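Local coordinates for p-47 protein (Clostridium botulinum E1 str. 'BoNT E Beluga', PDB 5WIX) that is of unknown function but adopts a tubular, BPI-like TULIP fold, an architecture that in related proteins binds lipids, so a lipid-handling role is possible, at residues L236-K241 against E245-P250; N266-S271 against I276-N281; N281-Y286 against N300-E305; L332-I337 against D389-E394; V349-Y354 against I420-G425. One frame throughout, in Å; residues are numbered along the deposited sequence.

Contact 1: L236-K241 against E245-P250; sequences LLISEK and ENLLLP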
# COMPACT_ATOMS: atom_id res chain seq x y z
N LEU A 236 -0.66 1.62 4.41
CA LEU A 236 -0.38 1.37 3.00
C LEU A 236 0.51 0.14 2.89
O LEU A 236 1.57 0.09 3.53
CB LEU A 236 0.27 2.61 2.38
CG LEU A 236 0.55 2.83 0.88
CD1 LEU A 236 0.43 4.28 0.48
CD2 LEU A 236 1.97 2.34 0.57
N LEU A 237 0.08 -0.84 2.12
CA LEU A 237 0.85 -2.06 1.94
C LEU A 237 1.31 -2.29 0.50
O LEU A 237 0.48 -2.53 -0.39
CB LEU A 237 0.05 -3.27 2.39
CG LEU A 237 0.99 -4.46 2.61
CD1 LEU A 237 2.22 -3.98 3.36
CD2 LEU A 237 0.29 -5.58 3.37
N ILE A 238 2.63 -2.25 0.28
CA ILE A 238 3.22 -2.50 -1.04
C ILE A 238 3.66 -3.96 -1.19
O ILE A 238 4.37 -4.50 -0.32
CB ILE A 238 4.43 -1.59 -1.29
CG1 ILE A 238 3.98 -0.15 -1.48
CG2 ILE A 238 5.19 -2.05 -2.50
CD1 ILE A 238 5.02 0.86 -1.01
N SER A 239 3.22 -4.60 -2.28
CA SER A 239 3.60 -5.98 -2.59
C SER A 239 5.12 -6.14 -2.66
O SER A 239 5.83 -5.16 -2.91
CB SER A 239 2.98 -6.41 -3.92
OG SER A 239 3.74 -5.88 -5.01
N GLU A 240 5.61 -7.36 -2.48
CA GLU A 240 7.05 -7.59 -2.54
C GLU A 240 7.65 -7.13 -3.88
O GLU A 240 8.66 -6.42 -3.89
CB GLU A 240 7.39 -9.06 -2.32
CG GLU A 240 8.74 -9.46 -2.92
CD GLU A 240 9.27 -10.78 -2.37
OE1 GLU A 240 9.48 -11.72 -3.16
OE2 GLU A 240 9.51 -10.86 -1.14
N LYS A 241 7.01 -7.50 -4.98
CA LYS A 241 7.53 -7.17 -6.31
C LYS A 241 7.75 -5.67 -6.43
O LYS A 241 8.89 -5.21 -6.60
CB LYS A 241 6.59 -7.66 -7.42
CG LYS A 241 7.11 -7.40 -8.84
CD LYS A 241 6.24 -8.06 -9.92
CE LYS A 241 5.42 -7.04 -10.71
NZ LYS A 241 6.20 -5.80 -11.09
N GLU A 245 11.30 -3.90 -7.36
CA GLU A 245 11.47 -3.15 -8.59
C GLU A 245 11.61 -1.64 -8.39
O GLU A 245 12.48 -1.01 -8.99
CB GLU A 245 10.30 -3.42 -9.53
CG GLU A 245 10.54 -3.04 -10.98
CD GLU A 245 9.35 -3.35 -11.86
OE1 GLU A 245 8.28 -3.71 -11.31
OE2 GLU A 245 9.48 -3.24 -13.10
N ASN A 246 10.77 -1.05 -7.56
CA ASN A 246 10.70 0.40 -7.55
C ASN A 246 11.29 1.05 -6.31
O ASN A 246 11.43 2.27 -6.26
CB ASN A 246 9.25 0.84 -7.76
CG ASN A 246 8.67 0.26 -9.03
OD1 ASN A 246 8.10 -0.84 -9.02
ND2 ASN A 246 8.83 0.97 -10.15
N LEU A 247 11.67 0.23 -5.34
CA LEU A 247 12.24 0.79 -4.11
C LEU A 247 13.68 0.37 -3.89
O LEU A 247 14.56 1.22 -3.68
CB LEU A 247 11.38 0.41 -2.91
CG LEU A 247 10.17 1.34 -2.81
CD1 LEU A 247 9.28 1.02 -1.61
CD2 LEU A 247 10.70 2.77 -2.76
N LEU A 248 13.94 -0.93 -3.93
CA LEU A 248 15.30 -1.41 -3.72
C LEU A 248 16.20 -1.19 -4.96
O LEU A 248 17.16 -0.41 -4.90
CB LEU A 248 15.29 -2.89 -3.34
CG LEU A 248 16.67 -3.42 -2.96
CD1 LEU A 248 17.14 -2.76 -1.66
CD2 LEU A 248 16.66 -4.92 -2.83
N LEU A 249 15.87 -1.87 -6.05
CA LEU A 249 16.65 -1.81 -7.29
C LEU A 249 17.15 -0.41 -7.68
O LEU A 249 18.35 -0.24 -7.91
CB LEU A 249 15.84 -2.40 -8.44
CG LEU A 249 16.59 -2.64 -9.74
CD1 LEU A 249 17.52 -3.82 -9.54
CD2 LEU A 249 15.61 -2.91 -10.86
N PRO A 250 16.26 0.60 -7.75
CA PRO A 250 16.72 1.94 -8.15
C PRO A 250 17.92 2.42 -7.37
O PRO A 250 18.84 2.99 -7.98
CB PRO A 250 15.52 2.83 -7.87
CG PRO A 250 14.34 1.91 -8.01
CD PRO A 250 14.80 0.58 -7.49

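Contact 2: N266-S271 against I276-N281; sequences NVINTS and IIKNKN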
# COMPACT_ATOMS: atom_id res chain seq x y z
N ASN A 266 17.39 -7.00 -14.19
CA ASN A 266 16.02 -7.48 -14.34
C ASN A 266 15.39 -7.79 -12.98
O ASN A 266 16.09 -8.14 -12.03
CB ASN A 266 15.98 -8.74 -15.21
CG ASN A 266 15.66 -8.43 -16.66
OD1 ASN A 266 15.17 -7.34 -16.97
ND2 ASN A 266 15.93 -9.38 -17.55
N VAL A 267 14.08 -7.65 -12.88
CA VAL A 267 13.40 -8.27 -11.75
C VAL A 267 12.49 -9.36 -12.29
O VAL A 267 11.62 -9.12 -13.13
CB VAL A 267 12.62 -7.25 -10.87
CG1 VAL A 267 11.88 -6.23 -11.72
CG2 VAL A 267 11.69 -7.99 -9.93
N ILE A 268 12.75 -10.58 -11.83
CA ILE A 268 12.13 -11.80 -12.35
C ILE A 268 10.94 -12.25 -11.48
O ILE A 268 11.02 -12.25 -10.25
CB ILE A 268 13.17 -12.93 -12.44
CG1 ILE A 268 14.30 -12.51 -13.38
CG2 ILE A 268 12.56 -14.20 -12.96
CD1 ILE A 268 13.84 -12.40 -14.83
N ASN A 269 9.85 -12.64 -12.12
CA ASN A 269 8.66 -13.05 -11.38
C ASN A 269 8.76 -14.48 -10.84
O ASN A 269 9.27 -15.38 -11.51
CB ASN A 269 7.42 -12.89 -12.27
CG ASN A 269 7.00 -11.44 -12.45
OD1 ASN A 269 7.68 -10.52 -11.98
ND2 ASN A 269 5.88 -11.22 -13.14
N THR A 270 8.28 -14.67 -9.61
CA THR A 270 8.12 -16.00 -9.00
C THR A 270 6.66 -16.20 -8.56
O THR A 270 6.17 -17.33 -8.44
CB THR A 270 9.08 -16.22 -7.80
OG1 THR A 270 9.37 -14.96 -7.18
CG2 THR A 270 10.38 -16.86 -8.25
N SER A 271 6.00 -15.08 -8.29
CA SER A 271 4.55 -14.99 -8.22
C SER A 271 4.15 -13.72 -8.98
O SER A 271 4.99 -13.08 -9.61
CB SER A 271 4.07 -14.93 -6.76
OG SER A 271 2.65 -14.94 -6.65
N ILE A 276 12.32 -11.68 -7.67
CA ILE A 276 13.78 -11.73 -7.46
C ILE A 276 14.56 -10.76 -8.37
O ILE A 276 14.23 -10.58 -9.54
CB ILE A 276 14.31 -13.16 -7.69
CG1 ILE A 276 13.83 -14.07 -6.57
CG2 ILE A 276 15.83 -13.19 -7.74
CD1 ILE A 276 14.52 -15.42 -6.55
N ILE A 277 15.60 -10.14 -7.82
CA ILE A 277 16.49 -9.31 -8.62
C ILE A 277 17.63 -10.12 -9.25
O ILE A 277 18.52 -10.61 -8.55
CB ILE A 277 17.12 -8.20 -7.78
CG1 ILE A 277 16.04 -7.26 -7.24
CG2 ILE A 277 18.14 -7.44 -8.61
CD1 ILE A 277 16.55 -6.09 -6.38
N LYS A 278 17.59 -10.27 -10.57
CA LYS A 278 18.75 -10.83 -11.26
C LYS A 278 19.40 -9.79 -12.18
O LYS A 278 18.77 -8.81 -12.58
CB LYS A 278 18.35 -12.07 -12.03
CG LYS A 278 18.05 -13.28 -11.15
CD LYS A 278 18.24 -14.56 -11.95
CE LYS A 278 18.01 -15.80 -11.11
NZ LYS A 278 16.58 -15.97 -10.74
N ASN A 279 20.67 -10.00 -12.50
CA ASN A 279 21.34 -9.15 -13.49
C ASN A 279 20.92 -9.52 -14.93
O ASN A 279 20.72 -10.70 -15.25
CB ASN A 279 22.85 -9.25 -13.34
CG ASN A 279 23.36 -10.66 -13.59
OD1 ASN A 279 22.71 -11.65 -13.25
ND2 ASN A 279 24.54 -10.74 -14.18
N LYS A 280 20.79 -8.50 -15.77
CA LYS A 280 20.32 -8.70 -17.15
C LYS A 280 21.49 -9.15 -18.00
O LYS A 280 21.32 -9.83 -19.01
CB LYS A 280 19.71 -7.41 -17.73
CG LYS A 280 19.08 -7.55 -19.13
CD LYS A 280 18.67 -6.19 -19.73
CE LYS A 280 17.44 -5.58 -19.04
NZ LYS A 280 17.07 -4.25 -19.62
N ASN A 281 22.68 -8.77 -17.54
CA ASN A 281 23.93 -8.97 -18.27
C ASN A 281 25.14 -8.63 -17.40
O ASN A 281 25.00 -8.38 -16.19
CB ASN A 281 23.94 -8.12 -19.54
CG ASN A 281 23.53 -6.68 -19.28
OD1 ASN A 281 23.90 -6.08 -18.28
ND2 ASN A 281 22.75 -6.13 -20.20

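Contact 3: N281-Y286 against N300-E305; sequences NTLNWY and NDFSME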
# COMPACT_ATOMS: atom_id res chain seq x y z
N ASN A 281 22.68 -8.77 -17.54
CA ASN A 281 23.93 -8.97 -18.27
C ASN A 281 25.14 -8.63 -17.40
O ASN A 281 25.00 -8.38 -16.19
CB ASN A 281 23.94 -8.12 -19.54
CG ASN A 281 23.53 -6.68 -19.28
OD1 ASN A 281 23.90 -6.08 -18.28
ND2 ASN A 281 22.75 -6.13 -20.20
N THR A 282 26.31 -8.61 -18.03
CA THR A 282 27.56 -8.41 -17.30
C THR A 282 27.56 -7.04 -16.62
O THR A 282 27.29 -6.01 -17.26
CB THR A 282 28.80 -8.54 -18.24
OG1 THR A 282 28.77 -9.80 -18.93
CG2 THR A 282 30.09 -8.44 -17.42
N LEU A 283 27.84 -7.03 -15.33
CA LEU A 283 27.97 -5.79 -14.58
C LEU A 283 29.43 -5.33 -14.55
O LEU A 283 30.30 -6.02 -14.01
CB LEU A 283 27.44 -5.96 -13.15
CG LEU A 283 26.14 -6.76 -13.06
CD1 LEU A 283 25.74 -7.00 -11.60
CD2 LEU A 283 25.03 -6.06 -13.82
N ASN A 284 29.71 -4.16 -15.12
CA ASN A 284 31.10 -3.69 -15.15
C ASN A 284 31.45 -2.85 -13.93
O ASN A 284 31.08 -1.66 -13.84
CB ASN A 284 31.37 -2.92 -16.44
CG ASN A 284 31.04 -3.73 -17.68
OD1 ASN A 284 31.50 -4.87 -17.85
ND2 ASN A 284 30.21 -3.16 -18.56
N TRP A 285 32.15 -3.47 -12.99
CA TRP A 285 32.51 -2.76 -11.77
C TRP A 285 33.40 -1.57 -12.06
O TRP A 285 34.08 -1.50 -13.10
CB TRP A 285 33.21 -3.68 -10.79
CG TRP A 285 33.09 -3.23 -9.39
CD1 TRP A 285 34.03 -2.57 -8.66
CD2 TRP A 285 31.96 -3.38 -8.54
NE1 TRP A 285 33.56 -2.32 -7.39
CE2 TRP A 285 32.29 -2.81 -7.29
CE3 TRP A 285 30.70 -3.96 -8.71
CZ2 TRP A 285 31.40 -2.78 -6.23
CZ3 TRP A 285 29.82 -3.93 -7.65
CH2 TRP A 285 30.18 -3.34 -6.42
N TYR A 286 33.41 -0.62 -11.14
CA TYR A 286 34.29 0.52 -11.27
C TYR A 286 35.74 0.15 -10.90
O TYR A 286 35.99 -0.90 -10.32
CB TYR A 286 33.78 1.68 -10.42
CG TYR A 286 33.80 1.45 -8.93
CD1 TYR A 286 34.93 1.73 -8.18
CD2 TYR A 286 32.67 0.97 -8.26
CE1 TYR A 286 34.95 1.54 -6.81
CE2 TYR A 286 32.68 0.77 -6.88
CZ TYR A 286 33.82 1.06 -6.16
OH TYR A 286 33.86 0.86 -4.79
N ASN A 300 29.36 -11.61 -13.17
CA ASN A 300 28.75 -12.24 -14.34
C ASN A 300 27.32 -12.72 -14.17
O ASN A 300 26.55 -12.69 -15.14
CB ASN A 300 29.61 -13.41 -14.77
CG ASN A 300 30.75 -12.98 -15.63
OD1 ASN A 300 30.58 -12.13 -16.51
ND2 ASN A 300 31.93 -13.53 -15.38
N ASP A 301 26.97 -13.20 -12.97
CA ASP A 301 25.57 -13.41 -12.59
C ASP A 301 25.32 -12.91 -11.17
O ASP A 301 26.15 -13.06 -10.26
CB ASP A 301 25.16 -14.88 -12.74
CG ASP A 301 26.11 -15.84 -12.05
OD1 ASP A 301 26.64 -15.51 -10.97
OD2 ASP A 301 26.32 -16.94 -12.60
N PHE A 302 24.17 -12.28 -10.98
CA PHE A 302 23.88 -11.57 -9.74
C PHE A 302 22.46 -11.86 -9.33
O PHE A 302 21.56 -11.88 -10.17
CB PHE A 302 24.08 -10.08 -9.94
CG PHE A 302 23.74 -9.24 -8.74
CD1 PHE A 302 24.76 -8.76 -7.92
CD2 PHE A 302 22.44 -8.86 -8.49
CE1 PHE A 302 24.47 -7.95 -6.84
CE2 PHE A 302 22.15 -8.06 -7.41
CZ PHE A 302 23.16 -7.60 -6.59
N SER A 303 22.26 -12.06 -8.03
CA SER A 303 20.94 -12.38 -7.52
C SER A 303 20.72 -11.78 -6.14
O SER A 303 21.57 -11.88 -5.25
CB SER A 303 20.73 -13.88 -7.49
OG SER A 303 20.38 -14.28 -6.17
N MET A 304 19.57 -11.13 -5.97
CA MET A 304 19.15 -10.61 -4.67
C MET A 304 17.68 -10.97 -4.47
O MET A 304 16.81 -10.41 -5.14
CB MET A 304 19.35 -9.10 -4.60
CG MET A 304 19.38 -8.52 -3.19
SD MET A 304 19.62 -6.71 -3.13
CE MET A 304 20.69 -6.51 -1.71
N GLU A 305 17.40 -11.93 -3.59
CA GLU A 305 16.01 -12.31 -3.25
C GLU A 305 15.69 -11.96 -1.79
O GLU A 305 16.58 -11.92 -0.95
CB GLU A 305 15.75 -13.81 -3.52
CG GLU A 305 16.20 -14.77 -2.41
CD GLU A 305 16.00 -16.25 -2.78
OE1 GLU A 305 16.40 -16.65 -3.89
OE2 GLU A 305 15.45 -17.02 -1.95

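Contact 4: L332-I337 against D389-E394; sequences LNMECI and DSLAFE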
# COMPACT_ATOMS: atom_id res chain seq x y z
N LEU A 332 35.72 -14.88 -8.43
CA LEU A 332 35.12 -14.23 -7.27
C LEU A 332 33.70 -14.75 -6.95
O LEU A 332 32.80 -14.66 -7.79
CB LEU A 332 35.08 -12.72 -7.49
CG LEU A 332 36.38 -12.00 -7.85
CD1 LEU A 332 36.15 -10.50 -8.05
CD2 LEU A 332 37.39 -12.24 -6.75
N ASN A 333 33.50 -15.29 -5.74
CA ASN A 333 32.16 -15.70 -5.29
C ASN A 333 31.78 -15.10 -3.93
O ASN A 333 32.53 -15.24 -2.96
CB ASN A 333 32.06 -17.23 -5.19
CG ASN A 333 32.16 -17.92 -6.53
OD1 ASN A 333 31.16 -18.41 -7.07
ND2 ASN A 333 33.38 -17.99 -7.09
N MET A 334 30.62 -14.45 -3.85
CA MET A 334 30.13 -13.94 -2.57
C MET A 334 28.67 -14.32 -2.27
O MET A 334 27.83 -14.35 -3.16
CB MET A 334 30.26 -12.42 -2.52
CG MET A 334 29.94 -11.83 -1.16
SD MET A 334 30.45 -10.11 -1.01
CE MET A 334 29.26 -9.40 -2.12
N GLU A 335 28.40 -14.63 -1.00
CA GLU A 335 27.02 -14.60 -0.48
C GLU A 335 26.98 -13.63 0.69
O GLU A 335 27.82 -13.71 1.60
CB GLU A 335 26.52 -15.97 -0.05
CG GLU A 335 25.05 -15.94 0.42
CD GLU A 335 24.54 -17.25 1.01
OE1 GLU A 335 23.46 -17.72 0.59
OE2 GLU A 335 25.21 -17.80 1.91
N CYS A 336 26.02 -12.72 0.68
CA CYS A 336 26.01 -11.62 1.65
C CYS A 336 24.61 -11.16 2.01
O CYS A 336 23.90 -10.57 1.18
CB CYS A 336 26.82 -10.44 1.12
SG CYS A 336 26.83 -9.00 2.21
N ILE A 337 24.25 -11.41 3.26
CA ILE A 337 22.96 -11.03 3.82
C ILE A 337 22.93 -9.58 4.30
O ILE A 337 23.76 -9.18 5.13
CB ILE A 337 22.63 -11.93 4.99
CG1 ILE A 337 22.95 -13.39 4.64
CG2 ILE A 337 21.18 -11.73 5.42
CD1 ILE A 337 22.11 -13.96 3.55
N ASP A 389 30.43 -3.87 0.15
CA ASP A 389 30.30 -2.47 0.55
C ASP A 389 29.13 -1.77 -0.18
O ASP A 389 28.50 -0.86 0.38
CB ASP A 389 31.63 -1.72 0.31
CG ASP A 389 32.66 -1.97 1.41
OD1 ASP A 389 32.66 -3.06 2.04
OD2 ASP A 389 33.49 -1.05 1.64
N SER A 390 28.84 -2.21 -1.40
CA SER A 390 27.86 -1.52 -2.25
C SER A 390 26.46 -1.95 -1.90
O SER A 390 25.49 -1.33 -2.34
CB SER A 390 28.10 -1.81 -3.73
OG SER A 390 27.67 -3.13 -4.04
N LEU A 391 26.36 -3.06 -1.16
CA LEU A 391 25.09 -3.56 -0.67
C LEU A 391 24.61 -2.87 0.61
O LEU A 391 23.64 -3.32 1.21
CB LEU A 391 25.20 -5.05 -0.39
CG LEU A 391 25.59 -5.85 -1.62
CD1 LEU A 391 25.53 -7.35 -1.31
CD2 LEU A 391 24.67 -5.50 -2.78
N ALA A 392 25.30 -1.81 1.04
CA ALA A 392 24.96 -1.17 2.31
C ALA A 392 24.72 0.30 2.13
O ALA A 392 25.61 1.13 2.34
CB ALA A 392 26.04 -1.40 3.34
N PHE A 393 23.47 0.63 1.82
CA PHE A 393 23.07 1.97 1.46
C PHE A 393 21.79 2.39 2.18
O PHE A 393 21.30 1.67 3.06
CB PHE A 393 22.86 2.02 -0.05
CG PHE A 393 22.11 0.85 -0.59
CD1 PHE A 393 20.71 0.82 -0.55
CD2 PHE A 393 22.80 -0.26 -1.08
CE1 PHE A 393 19.99 -0.29 -1.03
CE2 PHE A 393 22.11 -1.36 -1.56
CZ PHE A 393 20.69 -1.38 -1.53
N GLU A 394 21.25 3.54 1.79
CA GLU A 394 20.03 4.12 2.35
C GLU A 394 19.15 4.63 1.22
O GLU A 394 19.63 5.40 0.39
CB GLU A 394 20.36 5.26 3.34
CG GLU A 394 19.21 6.25 3.61
CD GLU A 394 19.53 7.31 4.68
OE1 GLU A 394 19.66 6.96 5.88
OE2 GLU A 394 19.63 8.50 4.30

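Contact 5: V349-Y354 against I420-G425; sequences VSFEIY and IILNVG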
# COMPACT_ATOMS: atom_id res chain seq x y z
N VAL A 349 14.84 4.65 5.51
CA VAL A 349 15.00 3.21 5.30
C VAL A 349 16.44 2.87 4.86
O VAL A 349 17.02 3.54 4.00
CB VAL A 349 13.98 2.67 4.28
CG1 VAL A 349 14.42 1.31 3.74
CG2 VAL A 349 12.59 2.59 4.91
N SER A 350 16.99 1.82 5.44
CA SER A 350 18.43 1.59 5.44
C SER A 350 18.66 0.10 5.33
O SER A 350 17.85 -0.70 5.80
CB SER A 350 19.03 2.15 6.74
OG SER A 350 20.37 1.75 6.95
N PHE A 351 19.75 -0.29 4.70
CA PHE A 351 20.15 -1.69 4.76
C PHE A 351 21.60 -1.79 5.18
O PHE A 351 22.50 -1.13 4.61
CB PHE A 351 19.95 -2.38 3.42
CG PHE A 351 18.55 -2.32 2.92
CD1 PHE A 351 17.73 -3.46 2.98
CD2 PHE A 351 18.03 -1.15 2.39
CE1 PHE A 351 16.45 -3.41 2.51
CE2 PHE A 351 16.73 -1.10 1.91
CZ PHE A 351 15.94 -2.23 1.97
N GLU A 352 21.83 -2.60 6.20
CA GLU A 352 23.17 -2.82 6.67
C GLU A 352 23.57 -4.27 6.47
O GLU A 352 22.75 -5.12 6.09
CB GLU A 352 23.28 -2.42 8.13
CG GLU A 352 22.58 -3.31 9.08
CD GLU A 352 22.57 -2.73 10.47
OE1 GLU A 352 23.16 -1.63 10.64
OE2 GLU A 352 22.00 -3.37 11.39
N ILE A 353 24.85 -4.53 6.67
CA ILE A 353 25.41 -5.86 6.51
C ILE A 353 25.06 -6.73 7.71
O ILE A 353 25.34 -6.34 8.84
CB ILE A 353 26.94 -5.78 6.37
CG1 ILE A 353 27.29 -4.90 5.16
CG2 ILE A 353 27.55 -7.19 6.27
CD1 ILE A 353 27.03 -5.58 3.80
N TYR A 354 24.46 -7.89 7.47
CA TYR A 354 24.12 -8.82 8.56
C TYR A 354 25.18 -9.90 8.69
O TYR A 354 25.67 -10.20 9.78
CB TYR A 354 22.75 -9.46 8.30
CG TYR A 354 22.27 -10.42 9.37
CD1 TYR A 354 21.70 -9.95 10.55
CD2 TYR A 354 22.33 -11.80 9.19
CE1 TYR A 354 21.24 -10.82 11.53
CE2 TYR A 354 21.87 -12.68 10.16
CZ TYR A 354 21.32 -12.18 11.34
OH TYR A 354 20.86 -13.05 12.31
N ILE A 420 7.49 2.15 9.35
CA ILE A 420 7.71 1.49 8.08
C ILE A 420 8.12 0.05 8.39
O ILE A 420 8.97 -0.19 9.28
CB ILE A 420 8.78 2.23 7.25
CG1 ILE A 420 8.24 3.64 6.93
CG2 ILE A 420 9.19 1.42 6.03
CD1 ILE A 420 8.93 4.38 5.82
N ILE A 421 7.49 -0.91 7.72
CA ILE A 421 7.83 -2.29 8.01
C ILE A 421 8.06 -3.06 6.76
O ILE A 421 7.28 -3.00 5.81
CB ILE A 421 6.75 -3.03 8.83
CG1 ILE A 421 6.48 -2.34 10.18
CG2 ILE A 421 7.17 -4.46 9.10
CD1 ILE A 421 5.29 -1.40 10.17
N LEU A 422 9.15 -3.80 6.76
CA LEU A 422 9.44 -4.70 5.67
C LEU A 422 9.36 -6.09 6.21
O LEU A 422 10.32 -6.60 6.78
CB LEU A 422 10.83 -4.44 5.10
CG LEU A 422 11.25 -5.35 3.93
CD1 LEU A 422 10.45 -4.98 2.69
CD2 LEU A 422 12.74 -5.23 3.69
N ASN A 423 8.18 -6.69 6.08
CA ASN A 423 8.00 -8.09 6.42
C ASN A 423 7.37 -8.75 5.21
O ASN A 423 6.16 -9.01 5.18
CB ASN A 423 7.14 -8.25 7.67
CG ASN A 423 6.94 -9.69 8.07
OD1 ASN A 423 7.78 -10.56 7.80
ND2 ASN A 423 5.81 -9.97 8.71
N VAL A 424 8.20 -9.00 4.20
CA VAL A 424 7.83 -9.53 2.88
C VAL A 424 7.11 -8.48 2.05
O VAL A 424 7.47 -8.21 0.89
CB VAL A 424 6.93 -10.77 2.96
CG1 VAL A 424 6.67 -11.30 1.55
CG2 VAL A 424 7.58 -11.83 3.82
N GLY A 425 6.08 -7.88 2.63
CA GLY A 425 5.45 -6.75 2.01
C GLY A 425 6.13 -5.51 2.56
O GLY A 425 6.91 -5.58 3.52

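Contact 1: L236-K241 against E245-P250
K241 runs alongside E245, the two side chains pointing the same way from positions four apart at the start of helix 240-252. The lysine leaves the helix with CG anti to its backbone nitrogen (chi1 -178°), then bends at its last two torsions and so brings NZ to within 3.0 Å of E245 OE1 in a salt bridge. The glutamate needs no such bend, since beyond CG its chain is extended. The same two residues are joined by the helical backbone bond, 2.8 Å from E245 N to K241 O and nearly straight, at 172°. S239 sits at the N-cap, where a serine is well suited: its OG makes a weak bond to L242 N. Where strand 234-238 ends, I238 CD1 meets L247 CD1 at 4.3 Å, and F426 on strand 426-432 touches both, so the sheet and the helix share a small apolar patch. The helix is uneven further on, with a wider pi-type turn at 245-248 and a kink at P250, whose nitrogen carries no hydrogen for the preceding turn. The division is clear: branched aliphatics join helix to strand, while long, flexible, oppositely charged chains on a partly exposed flank probably steady the first turn electrostatically.

Contact 2: N266-S271 against I276-N281
N266 and I268 pair with K278 and I276 through the backbone, and four hydrogen bonds carry the contact. At the I268/I276 pair both are well directed: I268 N to I276 O is 2.7 Å, and I276 N to I268 O is 2.9 Å. The N266/K278 pair is less regular. N266 N to K278 O is 2.8 Å, but the return bond from K278 N is bent to 135°. Between these two hydrogen-bonded pairs, V267 and I277 form a non-hydrogen-bonded pair, where V267 CA also makes a C-H...O contact of 3.3 Å with I276 O. Packing differs on the two faces. On one, beta-branched I277, suited to strand and core alike, packs on L248 and L249 of helix 240-252, while V267 lies against E245. On the other, I268 CG1 lies 4.3 Å from K278 CB, so the lysine lends its aliphatic stem and keeps its charge outward. Polar side chains finish the strand end: N266 and K280 cross obliquely, N266 OD1 lying 3.5 Å from K280 CE, while K280 NZ bonds to N263 O. N279 OD1 accepts F302 N, tying in neighbouring strand 293-307. Together this is a two-stranded antiparallel beta hairpin at the edge of the curled sheet.

Contact 3: N281-Y286 against N300-E305
T282 and N300 bring the two backbones closest, CA to CA 5.0 Å, with no hydrogen bond between the segments. The setting is a curled antiparallel sheet in which strand 293-307 turns a corner at D301, and N300 and D301 together face S317 as a classic beta bulge. L283 is bonded through its backbone to I299, just before that corner, and its side chain reaches F302, just after it. F302 carries CG anti to the backbone nitrogen (chi1 177°), and the leucine and phenylalanine side chains cross at about a right angle. L283 CD1 approaches F302 CB at 3.9 Å and the ring obliquely, with F302 CG at 4.1 Å. Large apolar residues fit here because both are buried; the F302 ring also meets F265 edge to face. W285 continues this apolar side of the segment, its indole NE1 satisfied by S386 OG. At the solvent side the contact is looser and polar in character. T282 and N300 point the same way, side by side, and N300 OD1 sits 3.8 Å from both OG1 and CG2 of T282, too far from the hydroxyl for a hydrogen bond.

Contact 4: L332-I337 against D389-E394
C336, whose side chain packs on L391, is hydrogen-bonded through its backbone to T314 on the adjoining strand 311-322, and C336 O also receives a weak bond from T314 OG1. This is the sheet-and-helix packing of a TULIP-like domain: one face of strand 328-343 looks toward helix 370-390 and the chain leaving its end. M334 and C336, two apart on the strand, both project that way, while E335 between them points away and touches P357 and I358. L391, in the chain following helix 370-390, has its CG anti to the carbonyl carbon (chi1 -59°), and a single methyl does the work. The contact is small and wholly apolar, with no hydrogen bond from one segment to the other. A flexible thioether suits this buried patch, where it can adapt to its neighbours: M334 runs out extended through its first two torsions, then turns at the sulfur and offers CE to L391 CD1 at 4.3 Å. M334 also touches F387, and L391 also touches T314 and L252, so three elements close around them. The compact cysteine completes the patch, with C336 SG and C336 CB each 4.1 Å from L391 CD1.

Contact 5: V349-Y354 against I420-G425
V349 has CG1 anti to its backbone nitrogen (chi1 162°), which leaves CG2 beside that nitrogen; I420 has CG1 anti to its carbonyl carbon (chi1 -63°), which puts its CG2 anti to the nitrogen. These rotations bring the two methyls into contact, 3.8 Å from V349 CG2 to I420 CG2. The side chains cross at about a right angle, and I420 CD1 adds a looser touch on V349 CG2 at 4.2 Å. Two residues further along each strand, F351 and L422 meet more loosely: F351 CE1 lies 4.3 Å from L422 CD2, the methyl reaching the ring obliquely. All four are buried and apolar, as befits side chains filling the space between backbones too far apart to bond; V349 and I420 are 8.0 Å apart at their CA atoms. The contact thus joins strand 348-363 of the curled sheet to strand 414-422, at one edge of the six-stranded sheet, with F340 and Y342 of strand 328-343 beside it and F243 of helix 240-252 packed on both F351 and L422.

Helix 240-252 of contact 1 links most of the set: L248 touches I277 of contact 2 and M304 of contact 3, F393 of contact 4 and F351 of contact 5. Contacts 2 and 3 share N281 and lie about 11 Å apart between centres, joined by I277 O to M304 N at 2.8 Å. Contacts 3 and 4 are equally close, with W285 against S390 and M304 against L391. Contacts 4 and 5 alternate along the chain, and I337 O to Y354 N at 2.8 Å pairs their strands. Contacts 2 and 5 do not touch; their nearest atoms are about 9 Å apart. Contact 5 is where the curled sheet meets the six-stranded one, whose strand 234-238 leads into contact 1.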